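Local coordinates for protein coronin (Toxoplasma gondii, PDB 4OZU) that probably binds actin filaments and contributes to parasite invasion and egress, represented here by its WD40 beta-propeller domain, at residues A[137-142]-A[178-183]; A[184-189]-A[196-201]; A[144-149]-A[156-161]. One frame throughout, in Å; residues are numbered along the deposited sequence.

Contact 1 of 3, residues A[137-142]-A[178-183]; sequences EWNPAV and AKWSWK
Glu137, near the end of strand 133-138, opens the contact with both its side chain and its backbone. Its chain folds over at chi2 (-83°), and OE2 forms a salt bridge with Lys179 NZ at 2.8 Å, the ammonium arriving from above the carboxylate plane; Asn86 ND2 adds a weak hydrogen bond to OE2. OE1 takes a hydrogen bond from a water that in turn accepts from Trp180 N. The backbone oxygen of Glu137 receives Trp180 NE1 at 2.9 Å: it lies in the indole plane, yet the N-H comes from above the carbonyl plane; the same oxygen also takes the sheet bond from Ala147 N. Trp138 turns its side chain away, to give NE1 to Asn86 O, and leaves its own O 3.3 Å from Trp180 CD1. Asn139 lies across one face of the Trp180 indole. Its CA makes a CH-pi contact over the five-membered ring, 3.8 Å from the centroid, and ND2 sits above the six-membered ring, 3.4 Å from Trp180 CZ3. With CG anti to the backbone N (chi1 -169°), Asn139 OD1 accepts from Ala141 N, an Asx turn, and from Val142 N, making an Asx motif, while ND2 donates to Gly184 O. Pro140 packs CD on Trp180 CB at 3.6 Å and CB near Trp182 CE3 at 4.0 Å. Two neighbouring propeller blades thus meet along their innermost strands, running the same way. The NE1 bond and Asn139 over one face hold the indole, while the carboxylate ties Lys179 and, through water, the Trp180 backbone; Lys179 probably helps keep Glu137 ionised.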
ATOM      1  N   GLU A 137       6.536  -6.113   0.013  1.00 20.54           N
ATOM      2  CA  GLU A 137       5.760  -5.582   1.130  1.00 21.75           C
ATOM      3  C   GLU A 137       6.396  -5.896   2.480  1.00 17.52           C
ATOM      4  O   GLU A 137       6.690  -7.054   2.803  1.00 18.96           O
ATOM      5  CB  GLU A 137       4.337  -6.143   1.094  1.00 23.31           C
ATOM      6  CG  GLU A 137       3.491  -5.635  -0.069  1.00 24.96           C
ATOM      7  CD  GLU A 137       2.850  -4.281   0.189  1.00 37.28           C
ATOM      8  OE1 GLU A 137       2.826  -3.828   1.352  1.00 31.51           O
ATOM      9  OE2 GLU A 137       2.358  -3.671  -0.784  1.00 31.68           O
ATOM     10  N   TRP A 138       6.579  -4.847   3.271  1.00 20.29           N
ATOM     11  CA  TRP A 138       7.156  -4.971   4.597  1.00 19.77           C
ATOM     12  C   TRP A 138       6.126  -5.415   5.618  1.00 22.55           C
ATOM     13  O   TRP A 138       4.996  -4.922   5.628  1.00 20.40           O
ATOM     14  CB  TRP A 138       7.730  -3.635   5.059  1.00 19.46           C
ATOM     15  CG  TRP A 138       8.835  -3.078   4.240  1.00 19.52           C
ATOM     16  CD1 TRP A 138       8.737  -2.141   3.250  1.00 23.19           C
ATOM     17  CD2 TRP A 138      10.225  -3.375   4.375  1.00 18.06           C
ATOM     18  NE1 TRP A 138       9.986  -1.848   2.751  1.00 21.56           N
ATOM     19  CE2 TRP A 138      10.915  -2.594   3.424  1.00 22.50           C
ATOM     20  CE3 TRP A 138      10.957  -4.230   5.206  1.00 22.59           C
ATOM     21  CZ2 TRP A 138      12.296  -2.640   3.285  1.00 23.43           C
ATOM     22  CZ3 TRP A 138      12.332  -4.283   5.055  1.00 21.60           C
ATOM     23  CH2 TRP A 138      12.986  -3.492   4.104  1.00 22.93           C
ATOM     24  N   ASN A 139       6.542  -6.312   6.502  1.00 18.34           N
ATOM     25  CA  ASN A 139       5.738  -6.678   7.650  1.00 17.49           C
ATOM     26  C   ASN A 139       5.484  -5.440   8.510  1.00 22.16           C
ATOM     27  O   ASN A 139       6.421  -4.716   8.832  1.00 19.36           O
ATOM     28  CB  ASN A 139       6.443  -7.765   8.457  1.00 16.91           C
ATOM     29  CG  ASN A 139       5.551  -8.369   9.515  1.00 19.87           C
ATOM     30  OD1 ASN A 139       5.095  -7.680  10.433  1.00 19.88           O
ATOM     31  ND2 ASN A 139       5.290  -9.664   9.390  1.00 20.87           N
ATOM     32  N   PRO A 140       4.218  -5.187   8.876  1.00 20.33           N
ATOM     33  CA  PRO A 140       3.893  -3.964   9.623  1.00 16.37           C
ATOM     34  C   PRO A 140       4.244  -4.029  11.104  1.00 17.41           C
ATOM     35  O   PRO A 140       4.168  -3.001  11.767  1.00 19.18           O
ATOM     36  CB  PRO A 140       2.378  -3.845   9.443  1.00 21.56           C
ATOM     37  CG  PRO A 140       1.919  -5.250   9.301  1.00 22.21           C
ATOM     38  CD  PRO A 140       3.005  -5.954   8.532  1.00 20.00           C
ATOM     39  N   ALA A 141       4.627  -5.200  11.610  1.00 17.18           N
ATOM     40  CA  ALA A 141       4.914  -5.354  13.035  1.00 18.74           C
ATOM     41  C   ALA A 141       6.352  -5.763  13.315  1.00 21.67           C
ATOM     42  O   ALA A 141       6.858  -5.536  14.414  1.00 22.17           O
ATOM     43  CB  ALA A 141       3.971  -6.363  13.645  1.00 24.74           C
ATOM     44  N   VAL A 142       7.002  -6.365  12.328  1.00 20.51           N
ATOM     45  CA  VAL A 142       8.300  -6.990  12.536  1.00 23.11           C
ATOM     46  C   VAL A 142       9.358  -6.361  11.665  1.00 23.18           C
ATOM     47  O   VAL A 142       9.226  -6.295  10.445  1.00 21.48           O
ATOM     48  CB  VAL A 142       8.254  -8.497  12.234  1.00 23.10           C
ATOM     49  CG1 VAL A 142       9.573  -9.176  12.639  1.00 21.57           C
ATOM     50  CG2 VAL A 142       7.076  -9.140  12.936  1.00 24.44           C
ATOM     51  N   ALA A 178      -0.291  -8.876  -3.002  1.00 24.16           N
ATOM     52  CA  ALA A 178       0.151  -9.544  -1.788  1.00 23.79           C
ATOM     53  C   ALA A 178       0.223  -8.505  -0.681  1.00 28.31           C
ATOM     54  O   ALA A 178       0.858  -7.471  -0.847  1.00 26.53           O
ATOM     55  CB  ALA A 178       1.495 -10.223  -1.991  1.00 25.29           C
ATOM     56  N   LYS A 179      -0.463  -8.768   0.428  1.00 21.21           N
ATOM     57  CA  LYS A 179      -0.560  -7.811   1.523  1.00 21.75           C
ATOM     58  C   LYS A 179      -0.487  -8.520   2.872  1.00 19.04           C
ATOM     59  O   LYS A 179      -0.967  -9.638   3.016  1.00 16.55           O
ATOM     60  CB  LYS A 179      -1.867  -7.013   1.437  1.00 19.09           C
ATOM     61  CG  LYS A 179      -1.996  -6.113   0.223  1.00 22.82           C
ATOM     62  CD  LYS A 179      -1.178  -4.842   0.380  1.00 36.12           C
ATOM     63  CE  LYS A 179      -1.201  -4.017  -0.894  1.00 49.76           C
ATOM     64  NZ  LYS A 179      -0.355  -2.800  -0.780  1.00 64.32           N
ATOM     65  N   TRP A 180       0.113  -7.851   3.850  1.00 20.08           N
ATOM     66  CA  TRP A 180       0.221  -8.364   5.215  1.00 16.23           C
ATOM     67  C   TRP A 180      -0.965  -7.984   6.107  1.00 21.24           C
ATOM     68  O   TRP A 180      -1.457  -6.851   6.067  1.00 19.36           O
ATOM     69  CB  TRP A 180       1.465  -7.814   5.902  1.00 18.00           C
ATOM     70  CG  TRP A 180       2.775  -8.311   5.450  1.00 21.19           C
ATOM     71  CD1 TRP A 180       3.641  -7.697   4.589  1.00 22.23           C
ATOM     72  CD2 TRP A 180       3.418  -9.503   5.889  1.00 18.99           C
ATOM     73  NE1 TRP A 180       4.781  -8.454   4.451  1.00 19.70           N
ATOM     74  CE2 TRP A 180       4.667  -9.568   5.244  1.00 21.11           C
ATOM     75  CE3 TRP A 180       3.054 -10.530   6.761  1.00 18.79           C
ATOM     76  CZ2 TRP A 180       5.551 -10.622   5.448  1.00 18.91           C
ATOM     77  CZ3 TRP A 180       3.927 -11.571   6.959  1.00 17.91           C
ATOM     78  CH2 TRP A 180       5.164 -11.611   6.309  1.00 18.92           C
ATOM     79  N   SER A 181      -1.376  -8.922   6.952  1.00 18.47           N
ATOM     80  CA  SER A 181      -2.260  -8.619   8.073  1.00 17.53           C
ATOM     81  C   SER A 181      -1.626  -7.592   9.002  1.00 16.34           C
ATOM     82  O   SER A 181      -0.417  -7.592   9.192  1.00 18.82           O
ATOM     83  CB  SER A 181      -2.566  -9.897   8.857  1.00 17.43           C
ATOM     84  OG  SER A 181      -3.208  -9.600  10.085  1.00 28.45           O
ATOM     85  N   TRP A 182      -2.442  -6.733   9.609  1.00 17.14           N
ATOM     86  CA  TRP A 182      -1.927  -5.797  10.599  1.00 18.91           C
ATOM     87  C   TRP A 182      -1.443  -6.496  11.867  1.00 18.78           C
ATOM     88  O   TRP A 182      -0.744  -5.901  12.686  1.00 22.66           O
ATOM     89  CB  TRP A 182      -2.991  -4.757  10.930  1.00 24.28           C
ATOM     90  CG  TRP A 182      -3.096  -3.770   9.833  1.00 21.45           C
ATOM     91  CD1 TRP A 182      -3.982  -3.786   8.797  1.00 21.02           C
ATOM     92  CD2 TRP A 182      -2.247  -2.635   9.620  1.00 22.31           C
ATOM     93  NE1 TRP A 182      -3.745  -2.723   7.957  1.00 21.10           N
ATOM     94  CE2 TRP A 182      -2.683  -2.004   8.440  1.00 21.79           C
ATOM     95  CE3 TRP A 182      -1.157  -2.095  10.312  1.00 21.35           C
ATOM     96  CZ2 TRP A 182      -2.080  -0.850   7.946  1.00 27.11           C
ATOM     97  CZ3 TRP A 182      -0.557  -0.948   9.814  1.00 22.08           C
ATOM     98  CH2 TRP A 182      -1.018  -0.344   8.644  1.00 26.88           C
ATOM     99  N   LYS A 183      -1.805  -7.764  12.017  1.00 19.79           N
ATOM    100  CA  LYS A 183      -1.286  -8.595  13.096  1.00 18.94           C
ATOM    101  C   LYS A 183       0.145  -9.042  12.794  1.00 18.59           C
ATOM    102  O   LYS A 183       0.887  -9.425  13.693  1.00 19.43           O
ATOM    103  CB  LYS A 183      -2.193  -9.811  13.283  1.00 20.30           C
ATOM    104  CG  LYS A 183      -1.823 -10.722  14.432  1.00 23.44           C
ATOM    105  CD  LYS A 183      -2.943 -11.718  14.704  1.00 25.56           C
ATOM    106  CE  LYS A 183      -2.548 -12.749  15.753  1.00 45.78           C
ATOM    107  NZ  LYS A 183      -3.658 -13.701  16.033  1.00 47.00           N
TER
HETATM  108  O   HOH W   1       1.271  -5.337   3.294  1.00 19.73           O

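Contact 2 of 3, residues A[184-189]-A[196-201]; sequences GDLLAC and LNIVDP
Cys189 has more of its surface buried here than any other residue of the pair. Its SG stands in the crowded position between backbone N and carbonyl carbon (chi1 58°), which leans the sulfur over the facing strand, 3.8 Å from Asn197 CB, with Val199 CG2 slightly farther. The backbones beneath are closed by two hydrogen bonds: Cys189 N reaches Asn197 O at 2.9 Å, and Asn197 N meets Cys189 O at 2.8 Å, nearly along the C=O axis. The side-chain carboxamide of Asn197 is engaged elsewhere, OD1 with Ser209 OG. Two residues back, Leu187 forms the other hydrogen-bonded pair with Val199, and their side chains stand next to each other on the face shared with Cys189 and Asn197, CB to CB 4.4 Å. Leu187 and Val199 both press there on Phe157 of the preceding blade. Between these pairs, Ala188 and Ile198 turn to the reverse face, where Ala188 CB touches Ile198 CD1 at 3.8 Å and faces strand 220-223 of the next blade. Leu186 lies just before the paired residues, its side chain crossing those of Ile198 and Asp200 obliquely, CD2 against Asp200 CB at 3.8 Å and CD1 against Ile198 CG2 at 4.1 Å. Beyond it a water donates to both Asp185 O and Asp200 OD1, the latter also bound by Ala203 N, so the strand ends stay joined where direct pairing stops. Strands 187-191 and 195-200 are the two central strands of a four-stranded propeller blade of the WD40 domain, packed between the neighbouring blades.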
ATOM      1  N   GLY A 184       0.509  -9.008  11.516  1.00 18.65           N
ATOM      2  CA  GLY A 184       1.851  -9.354  11.085  1.00 20.37           C
ATOM      3  C   GLY A 184       2.118 -10.843  10.938  1.00 20.21           C
ATOM      4  O   GLY A 184       3.258 -11.249  10.702  1.00 19.41           O
ATOM      5  N   ASP A 185       1.082 -11.671  11.063  1.00 17.21           N
ATOM      6  CA  ASP A 185       1.297 -13.118  11.079  1.00 16.97           C
ATOM      7  C   ASP A 185       0.971 -13.777   9.741  1.00 23.93           C
ATOM      8  O   ASP A 185       1.597 -14.768   9.369  1.00 27.06           O
ATOM      9  CB  ASP A 185       0.483 -13.771  12.201  1.00 17.90           C
ATOM     10  CG  ASP A 185      -1.008 -13.538  12.079  1.00 25.58           C
ATOM     11  OD1 ASP A 185      -1.432 -12.582  11.392  1.00 21.06           O
ATOM     12  OD2 ASP A 185      -1.756 -14.321  12.712  1.00 26.43           O
ATOM     13  N   LEU A 186       0.010 -13.214   9.019  1.00 19.81           N
ATOM     14  CA  LEU A 186      -0.482 -13.806   7.783  1.00 19.76           C
ATOM     15  C   LEU A 186      -0.346 -12.851   6.610  1.00 20.06           C
ATOM     16  O   LEU A 186      -0.374 -11.627   6.775  1.00 19.34           O
ATOM     17  CB  LEU A 186      -1.944 -14.223   7.939  1.00 17.76           C
ATOM     18  CG  LEU A 186      -2.231 -15.274   9.015  1.00 19.62           C
ATOM     19  CD1 LEU A 186      -3.734 -15.521   9.156  1.00 22.39           C
ATOM     20  CD2 LEU A 186      -1.500 -16.578   8.715  1.00 23.36           C
ATOM     21  N   LEU A 187      -0.187 -13.438   5.427  1.00 20.98           N
ATOM     22  CA  LEU A 187      -0.175 -12.708   4.176  1.00 18.13           C
ATOM     23  C   LEU A 187      -1.381 -13.161   3.368  1.00 20.05           C
ATOM     24  O   LEU A 187      -1.776 -14.329   3.443  1.00 22.12           O
ATOM     25  CB  LEU A 187       1.120 -12.967   3.414  1.00 22.46           C
ATOM     26  CG  LEU A 187       1.337 -12.140   2.149  1.00 21.52           C
ATOM     27  CD1 LEU A 187       2.305 -11.002   2.410  1.00 33.57           C
ATOM     28  CD2 LEU A 187       1.836 -13.042   1.052  1.00 30.46           C
ATOM     29  N   ALA A 188      -1.993 -12.230   2.650  1.00 18.88           N
ATOM     30  CA  ALA A 188      -3.043 -12.563   1.697  1.00 16.62           C
ATOM     31  C   ALA A 188      -2.566 -12.181   0.317  1.00 18.61           C
ATOM     32  O   ALA A 188      -1.895 -11.157   0.140  1.00 19.84           O
ATOM     33  CB  ALA A 188      -4.339 -11.863   2.035  1.00 19.03           C
ATOM     34  N   CYS A 189      -2.890 -13.014  -0.662  1.00 21.62           N
ATOM     35  CA  CYS A 189      -2.531 -12.715  -2.041  1.00 22.15           C
ATOM     36  C   CYS A 189      -3.618 -13.171  -2.996  1.00 23.07           C
ATOM     37  O   CYS A 189      -4.389 -14.074  -2.687  1.00 25.52           O
ATOM     38  CB  CYS A 189      -1.199 -13.366  -2.411  1.00 24.22           C
ATOM     39  SG  CYS A 189      -1.154 -15.162  -2.223  1.00 28.60           S
ATOM     40  N   LEU A 196      -8.181 -16.088  -3.902  1.00 22.29           N
ATOM     41  CA  LEU A 196      -7.606 -15.371  -2.779  1.00 19.70           C
ATOM     42  C   LEU A 196      -6.986 -16.408  -1.856  1.00 19.37           C
ATOM     43  O   LEU A 196      -7.677 -17.322  -1.407  1.00 23.75           O
ATOM     44  CB  LEU A 196      -8.670 -14.555  -2.047  1.00 19.87           C
ATOM     45  CG  LEU A 196      -8.233 -13.899  -0.734  1.00 20.55           C
ATOM     46  CD1 LEU A 196      -7.252 -12.763  -0.988  1.00 21.83           C
ATOM     47  CD2 LEU A 196      -9.443 -13.409   0.018  1.00 24.94           C
ATOM     48  N   ASN A 197      -5.693 -16.265  -1.581  1.00 21.72           N
ATOM     49  CA  ASN A 197      -4.954 -17.235  -0.787  1.00 20.10           C
ATOM     50  C   ASN A 197      -4.395 -16.601   0.468  1.00 20.75           C
ATOM     51  O   ASN A 197      -3.890 -15.477   0.433  1.00 22.38           O
ATOM     52  CB  ASN A 197      -3.810 -17.846  -1.604  1.00 21.56           C
ATOM     53  CG  ASN A 197      -4.242 -18.262  -2.996  1.00 24.46           C
ATOM     54  OD1 ASN A 197      -4.933 -19.266  -3.173  1.00 30.44           O
ATOM     55  ND2 ASN A 197      -3.826 -17.491  -3.998  1.00 34.61           N
ATOM     56  N   ILE A 198      -4.498 -17.332   1.574  1.00 19.60           N
ATOM     57  CA  ILE A 198      -3.943 -16.901   2.848  1.00 18.76           C
ATOM     58  C   ILE A 198      -2.720 -17.754   3.172  1.00 20.16           C
ATOM     59  O   ILE A 198      -2.780 -18.985   3.118  1.00 20.84           O
ATOM     60  CB  ILE A 198      -4.962 -17.020   3.994  1.00 21.25           C
ATOM     61  CG1 ILE A 198      -6.317 -16.427   3.591  1.00 20.25           C
ATOM     62  CG2 ILE A 198      -4.414 -16.353   5.240  1.00 22.70           C
ATOM     63  CD1 ILE A 198      -6.270 -14.961   3.205  1.00 19.71           C
ATOM     64  N   VAL A 199      -1.626 -17.088   3.534  1.00 21.27           N
ATOM     65  CA  VAL A 199      -0.334 -17.748   3.732  1.00 22.00           C
ATOM     66  C   VAL A 199       0.226 -17.468   5.112  1.00 23.49           C
ATOM     67  O   VAL A 199       0.269 -16.313   5.538  1.00 21.75           O
ATOM     68  CB  VAL A 199       0.699 -17.280   2.694  1.00 22.07           C
ATOM     69  CG1 VAL A 199       2.021 -18.011   2.887  1.00 26.55           C
ATOM     70  CG2 VAL A 199       0.165 -17.501   1.280  1.00 22.47           C
ATOM     71  N   ASP A 200       0.651 -18.535   5.791  1.00 24.03           N
ATOM     72  CA  ASP A 200       1.364 -18.437   7.062  1.00 22.49           C
ATOM     73  C   ASP A 200       2.856 -18.666   6.809  1.00 22.44           C
ATOM     74  O   ASP A 200       3.284 -19.802   6.601  1.00 25.78           O
ATOM     75  CB  ASP A 200       0.814 -19.456   8.063  1.00 22.77           C
ATOM     76  CG  ASP A 200       1.434 -19.325   9.455  1.00 26.63           C
ATOM     77  OD1 ASP A 200       2.615 -18.932   9.570  1.00 24.84           O
ATOM     78  OD2 ASP A 200       0.729 -19.634  10.440  1.00 32.37           O
ATOM     79  N   PRO A 201       3.656 -17.588   6.814  1.00 21.52           N
ATOM     80  CA  PRO A 201       5.074 -17.771   6.468  1.00 22.35           C
ATOM     81  C   PRO A 201       5.884 -18.544   7.505  1.00 24.65           C
ATOM     82  O   PRO A 201       6.803 -19.267   7.133  1.00 26.68           O
ATOM     83  CB  PRO A 201       5.594 -16.341   6.352  1.00 18.74           C
ATOM     84  CG  PRO A 201       4.645 -15.514   7.173  1.00 20.66           C
ATOM     85  CD  PRO A 201       3.313 -16.172   7.023  1.00 23.49           C
TER
HETATM   86  O   HOH W   2       3.391 -16.630  10.287  1.00 24.91           O

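Contact 3 of 3, residues A[144-149]-A[156-161]; sequences GILASG and AFWNVE
Trp158 rises from strand 154-159 with CG anti to the carbonyl carbon (chi1 -75°), and its indole lies alongside Leu146, both side chains pointing the same way. CB passes 3.8 Å from Leu146 O, the oxygen that also accepts Trp158 N at 2.8 Å, almost along the C=O axis. Next along the ring, CD1 meets the Leu146 CD2 methyl at 4.2 Å. NE1 then gives its hydrogen to a water 3.1 Å away, in the ring plane, and that same water bonds Ser148 OG, 2.9 Å off, so a hydroxyl and an indole edge 4.0 Å apart are joined by a bridge. The Trp158 side chain also touches Asn165 of strand 164-170. This is the central hairpin of a WD40 blade, and Trp158-Asn159 at the end of its third strand occupies the place where such repeats carry their signature Trp-Asp pair. On the reverse face Phe157 CE1 comes within 3.7 Å of Ala147 CB, obliquely to the ring. Past the strand end the ladder gains one more rung from Val160 N to Gly144 O at 2.8 Å, at a turn where glycine adopts positive phi, and Val160 CG2 closes over that oxygen.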
ATOM      1  N   GLY A 144      12.621  -6.056   9.549  1.00 23.95           N
ATOM      2  CA  GLY A 144      13.456  -6.905   8.726  1.00 23.95           C
ATOM      3  C   GLY A 144      12.748  -7.984   7.942  1.00 22.08           C
ATOM      4  O   GLY A 144      13.403  -8.732   7.218  1.00 23.85           O
ATOM      5  N   ILE A 145      11.429  -8.084   8.083  1.00 21.54           N
ATOM      6  CA  ILE A 145      10.668  -9.118   7.384  1.00 20.06           C
ATOM      7  C   ILE A 145       9.923  -8.521   6.191  1.00 23.22           C
ATOM      8  O   ILE A 145       9.187  -7.551   6.327  1.00 20.48           O
ATOM      9  CB  ILE A 145       9.658  -9.820   8.324  1.00 19.41           C
ATOM     10  CG1 ILE A 145      10.382 -10.461   9.514  1.00 21.73           C
ATOM     11  CG2 ILE A 145       8.840 -10.860   7.567  1.00 18.60           C
ATOM     12  CD1 ILE A 145      11.445 -11.487   9.139  1.00 20.97           C
ATOM     13  N   LEU A 146      10.115  -9.125   5.026  1.00 18.89           N
ATOM     14  CA  LEU A 146       9.515  -8.652   3.791  1.00 18.46           C
ATOM     15  C   LEU A 146       8.969  -9.814   2.977  1.00 22.79           C
ATOM     16  O   LEU A 146       9.551 -10.903   2.982  1.00 22.60           O
ATOM     17  CB  LEU A 146      10.562  -7.864   2.985  1.00 23.55           C
ATOM     18  CG  LEU A 146      10.205  -7.398   1.575  1.00 29.96           C
ATOM     19  CD1 LEU A 146      10.775  -6.008   1.327  1.00 39.39           C
ATOM     20  CD2 LEU A 146      10.731  -8.370   0.538  1.00 33.67           C
ATOM     21  N   ALA A 147       7.851  -9.591   2.286  1.00 21.49           N
ATOM     22  CA  ALA A 147       7.312 -10.581   1.350  1.00 19.58           C
ATOM     23  C   ALA A 147       7.385 -10.068  -0.081  1.00 20.16           C
ATOM     24  O   ALA A 147       7.067  -8.913  -0.344  1.00 21.93           O
ATOM     25  CB  ALA A 147       5.876 -10.929   1.705  1.00 24.18           C
ATOM     26  N   SER A 148       7.795 -10.934  -1.007  1.00 22.79           N
ATOM     27  CA  SER A 148       7.841 -10.548  -2.414  1.00 20.65           C
ATOM     28  C   SER A 148       7.069 -11.553  -3.254  1.00 23.23           C
ATOM     29  O   SER A 148       7.227 -12.763  -3.100  1.00 30.76           O
ATOM     30  CB  SER A 148       9.281 -10.431  -2.911  1.00 32.64           C
ATOM     31  OG  SER A 148       9.799 -11.693  -3.284  1.00 35.89           O
ATOM     32  N   GLY A 149       6.218 -11.029  -4.131  1.00 21.10           N
ATOM     33  CA  GLY A 149       5.410 -11.844  -5.019  1.00 23.06           C
ATOM     34  C   GLY A 149       5.963 -11.820  -6.430  1.00 22.07           C
ATOM     35  O   GLY A 149       6.292 -10.763  -6.979  1.00 24.97           O
ATOM     36  N   ALA A 156       7.776 -15.156  -1.805  1.00 19.49           N
ATOM     37  CA  ALA A 156       9.028 -15.385  -1.100  1.00 21.72           C
ATOM     38  C   ALA A 156       9.106 -14.501   0.127  1.00 25.52           C
ATOM     39  O   ALA A 156       8.897 -13.293   0.035  1.00 23.94           O
ATOM     40  CB  ALA A 156      10.217 -15.117  -2.015  1.00 27.36           C
ATOM     41  N   PHE A 157       9.414 -15.103   1.269  1.00 22.39           N
ATOM     42  CA  PHE A 157       9.547 -14.355   2.512  1.00 23.61           C
ATOM     43  C   PHE A 157      11.014 -14.201   2.885  1.00 27.40           C
ATOM     44  O   PHE A 157      11.775 -15.171   2.904  1.00 20.96           O
ATOM     45  CB  PHE A 157       8.774 -15.042   3.629  1.00 22.22           C
ATOM     46  CG  PHE A 157       7.299 -15.085   3.387  1.00 20.31           C
ATOM     47  CD1 PHE A 157       6.496 -14.013   3.728  1.00 20.46           C
ATOM     48  CD2 PHE A 157       6.715 -16.183   2.795  1.00 20.80           C
ATOM     49  CE1 PHE A 157       5.136 -14.052   3.494  1.00 17.94           C
ATOM     50  CE2 PHE A 157       5.355 -16.219   2.558  1.00 19.59           C
ATOM     51  CZ  PHE A 157       4.567 -15.164   2.913  1.00 21.09           C
ATOM     52  N   TRP A 158      11.394 -12.964   3.187  1.00 21.99           N
ATOM     53  CA  TRP A 158      12.788 -12.598   3.376  1.00 20.78           C
ATOM     54  C   TRP A 158      13.051 -12.024   4.754  1.00 26.83           C
ATOM     55  O   TRP A 158      12.297 -11.177   5.223  1.00 21.25           O
ATOM     56  CB  TRP A 158      13.204 -11.557   2.336  1.00 23.49           C
ATOM     57  CG  TRP A 158      13.405 -12.086   0.962  1.00 25.68           C
ATOM     58  CD1 TRP A 158      12.492 -12.115  -0.055  1.00 24.72           C
ATOM     59  CD2 TRP A 158      14.608 -12.654   0.439  1.00 22.48           C
ATOM     60  NE1 TRP A 158      13.056 -12.666  -1.180  1.00 24.42           N
ATOM     61  CE2 TRP A 158      14.353 -13.009  -0.901  1.00 23.29           C
ATOM     62  CE3 TRP A 158      15.876 -12.904   0.974  1.00 26.66           C
ATOM     63  CZ2 TRP A 158      15.322 -13.596  -1.710  1.00 23.98           C
ATOM     64  CZ3 TRP A 158      16.831 -13.481   0.169  1.00 27.42           C
ATOM     65  CH2 TRP A 158      16.549 -13.823  -1.155  1.00 30.08           C
ATOM     66  N   ASN A 159      14.128 -12.478   5.385  1.00 22.18           N
ATOM     67  CA  ASN A 159      14.732 -11.773   6.511  1.00 24.48           C
ATOM     68  C   ASN A 159      15.855 -10.907   5.948  1.00 24.40           C
ATOM     69  O   ASN A 159      16.951 -11.400   5.681  1.00 27.32           O
ATOM     70  CB  ASN A 159      15.261 -12.763   7.554  1.00 30.00           C
ATOM     71  CG  ASN A 159      15.873 -12.082   8.772  1.00 45.84           C
ATOM     72  OD1 ASN A 159      16.108 -10.871   8.784  1.00 45.26           O
ATOM     73  ND2 ASN A 159      16.138 -12.871   9.806  1.00 51.50           N
ATOM     74  N   VAL A 160      15.589  -9.624   5.744  1.00 24.74           N
ATOM     75  CA  VAL A 160      16.540  -8.781   5.024  1.00 25.96           C
ATOM     76  C   VAL A 160      17.848  -8.630   5.795  1.00 43.37           C
ATOM     77  O   VAL A 160      18.904  -8.478   5.189  1.00 36.93           O
ATOM     78  CB  VAL A 160      15.963  -7.369   4.725  1.00 28.86           C
ATOM     79  CG1 VAL A 160      14.672  -7.484   3.927  1.00 28.94           C
ATOM     80  CG2 VAL A 160      15.723  -6.596   6.001  1.00 60.68           C
ATOM     81  N   GLU A 161      17.772  -8.685   7.122  1.00 28.22           N
ATOM     82  CA  GLU A 161      18.958  -8.564   7.970  1.00 32.54           C
ATOM     83  C   GLU A 161      19.973  -9.656   7.656  1.00 33.05           C
ATOM     84  O   GLU A 161      21.175  -9.403   7.589  1.00 36.56           O
ATOM     85  CB  GLU A 161      18.577  -8.640   9.450  1.00 42.18           C
ATOM     86  CG  GLU A 161      17.583  -7.592   9.903  1.00 84.27           C
ATOM     87  CD  GLU A 161      17.167  -7.785  11.346  1.00 90.96           C
ATOM     88  OE1 GLU A 161      15.959  -7.972  11.594  1.00 44.20           O
ATOM     89  OE2 GLU A 161      18.048  -7.755  12.233  1.00122.82           O
TER
HETATM   90  O   HOH W   3      12.353 -12.859  -4.149  1.00 26.03           O

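From the N terminus, the chain runs down strand 133-138 into the first half of contact 1, then turns at once into strand 145-150, whose pairing with 154-159 is contact 3. That short hairpin therefore falls within the much wider span closed when 178-183 returns to 137-142. Contact 2 opens directly after contact 1 ends, as the next hairpin in series, and crosses neither. Contacts 1 and 3 share one blade through backbone bonds such as Asn139 N to Ile145 O; contacts 1 and 2 share the following blade through Lys179 N to Ala188 O. Contacts 2 and 3 meet face to face between blades, Pro201 and Leu187 packing on Phe157 and Ala147.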